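Local coordinates for protein transcriptional regulator AefR (Pseudomonas syringae pv. tomato, PDB 3CDL) that probably binds regulatory DNA and controls transcription as a dimeric regulator of the TetR family, at residues H160-S165 and E189-M194. Residues are numbered along the deposited sequence; the frame is centred on the assembly and turned at random.
Sequences HALLKS and ESALNM
Ala191 pushes its methyl group against the flank of Leu162, CB to CB at 3.6 Å, and the same methyl meets Leu163 CD1 at 3.7 Å. One small side chain thus sits against two consecutive leucines of the facing helix. Leu162 points toward helix 181-199 in an unusual conformer: chi1 lies off the staggered values, and chi2 at -5° nearly eclipses CD1 with CA. That turn brings CD1 to 4.4 Å from SE of Met194, a selenomethionine here. Its anti chi1 (178°) carries the chain outward, and only SE meets the methyl, loosely. Leu163 starts off across the line between the helices, and only its CD1 branch turns in to Ala191. The segments run nearly antiparallel; their axes approach to 9.4 Å. Leu192 faces away and packs on Leu87 of helix 82-97, where Leu163 meets Met94. Both helices also pack on the second subunit, Ala161 on its Ser165 and Met194 on its Gln158, consistent with the four-helix dimer bundle of TetR-family regulators. All the touching groups are apolar and buried, so association here probably rests on close fit and exclusion of water, helped by helix 82-97 and the second subunit.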
loop_
_atom_site.group_PDB
_atom_site.type_symbol
_atom_site.label_atom_id
_atom_site.label_comp_id
_atom_site.label_asym_id
_atom_site.label_seq_id
_atom_site.Cartn_x
_atom_site.Cartn_y
_atom_site.Cartn_z
ATOM N N HIS B 160 2.339 -5.753 10.636
ATOM C CA HIS B 160 3.054 -5.269 9.463
ATOM C C HIS B 160 2.579 -3.919 8.963
ATOM O O HIS B 160 3.409 -3.071 8.601
ATOM C CB HIS B 160 3.001 -6.300 8.341
ATOM C CG HIS B 160 4.089 -7.317 8.433
ATOM N ND1 HIS B 160 3.849 -8.646 8.732
ATOM C CD2 HIS B 160 5.432 -7.201 8.282
ATOM C CE1 HIS B 160 4.996 -9.309 8.741
ATOM N NE2 HIS B 160 5.975 -8.456 8.485
ATOM N N ALA B 161 1.252 -3.743 8.953
ATOM C CA ALA B 161 0.575 -2.485 8.623
ATOM C C ALA B 161 1.008 -1.317 9.490
ATOM O O ALA B 161 1.115 -0.192 9.029
ATOM C CB ALA B 161 -0.958 -2.664 8.755
ATOM N N LEU B 162 1.229 -1.574 10.763
ATOM C CA LEU B 162 1.625 -0.503 11.675
ATOM C C LEU B 162 3.003 0.076 11.338
ATOM O O LEU B 162 3.262 1.200 11.687
ATOM C CB LEU B 162 1.545 -0.980 13.133
ATOM C CG LEU B 162 0.285 -0.668 13.989
ATOM C CD1 LEU B 162 -0.769 0.225 13.301
ATOM C CD2 LEU B 162 -0.355 -1.916 14.660
ATOM N N LEU B 163 3.840 -0.695 10.625
ATOM C CA LEU B 163 5.191 -0.289 10.167
ATOM C C LEU B 163 5.202 0.177 8.716
ATOM O O LEU B 163 5.743 1.219 8.384
ATOM C CB LEU B 163 6.169 -1.464 10.307
ATOM C CG LEU B 163 7.025 -1.650 11.583
ATOM C CD1 LEU B 163 6.235 -1.569 12.853
ATOM C CD2 LEU B 163 7.857 -2.957 11.545
ATOM N N LYS B 164 4.581 -0.618 7.854
ATOM C CA LYS B 164 4.566 -0.381 6.426
ATOM C C LYS B 164 3.873 0.928 6.102
ATOM O O LYS B 164 4.203 1.554 5.140
ATOM C CB LYS B 164 3.873 -1.541 5.723
ATOM C CG LYS B 164 4.781 -2.709 5.275
ATOM C CD LYS B 164 4.175 -4.100 5.592
ATOM C CE LYS B 164 4.044 -4.969 4.349
ATOM N NZ LYS B 164 3.023 -4.341 3.461
ATOM N N SER B 165 2.927 1.350 6.933
ATOM C CA SER B 165 2.099 2.527 6.629
ATOM C C SER B 165 2.913 3.816 6.730
ATOM O O SER B 165 2.518 4.853 6.190
ATOM C CB SER B 165 0.865 2.581 7.533
ATOM O OG SER B 165 1.225 2.715 8.904
ATOM N N GLU B 189 7.775 1.544 18.381
ATOM C CA GLU B 189 7.316 1.646 19.755
ATOM C C GLU B 189 5.794 1.654 19.868
ATOM O O GLU B 189 5.252 0.820 20.599
ATOM C CB GLU B 189 7.903 2.901 20.386
ATOM C CG GLU B 189 8.304 2.733 21.821
ATOM C CD GLU B 189 9.769 2.370 21.980
ATOM O OE1 GLU B 189 10.639 3.255 21.786
ATOM O OE2 GLU B 189 10.047 1.204 22.332
ATOM N N SER B 190 5.106 2.562 19.161
ATOM C CA SER B 190 3.641 2.541 19.202
ATOM C C SER B 190 3.031 1.311 18.591
ATOM O O SER B 190 2.007 0.852 19.074
ATOM C CB SER B 190 2.941 3.797 18.642
ATOM O OG SER B 190 3.636 4.292 17.533
ATOM N N ALA B 191 3.657 0.767 17.552
ATOM C CA ALA B 191 3.176 -0.486 16.956
ATOM C C ALA B 191 3.150 -1.534 18.027
ATOM O O ALA B 191 2.083 -2.094 18.294
ATOM C CB ALA B 191 4.037 -0.915 15.790
ATOM N N LEU B 192 4.312 -1.739 18.666
ATOM C CA LEU B 192 4.520 -2.632 19.812
ATOM C C LEU B 192 3.460 -2.437 20.884
ATOM O O LEU B 192 2.758 -3.385 21.273
ATOM C CB LEU B 192 5.903 -2.359 20.435
ATOM C CG LEU B 192 6.772 -3.400 21.176
ATOM C CD1 LEU B 192 7.675 -2.740 22.232
ATOM C CD2 LEU B 192 5.995 -4.492 21.825
ATOM N N ASN B 193 3.373 -1.197 21.372
ATOM C CA ASN B 193 2.447 -0.809 22.440
ATOM C C ASN B 193 1.002 -1.063 22.057
ATOM O O ASN B 193 0.214 -1.567 22.851
ATOM C CB ASN B 193 2.634 0.667 22.797
ATOM C CG ASN B 193 3.816 0.898 23.727
ATOM O OD1 ASN B 193 4.071 0.101 24.624
ATOM N ND2 ASN B 193 4.543 1.998 23.514
HETATM N N MSE B 194 0.658 -0.712 20.833
HETATM C CA MSE B 194 -0.687 -0.921 20.357
HETATM C C MSE B 194 -0.955 -2.415 20.239
HETATM O O MSE B 194 -1.977 -2.898 20.705
HETATM C CB MSE B 194 -0.889 -0.235 19.012
HETATM C CG MSE B 194 -2.269 -0.454 18.448
HETATM SE SE MSE B 194 -2.737 0.904 17.186
HETATM C CE MSE B 194 -1.400 2.222 17.746
#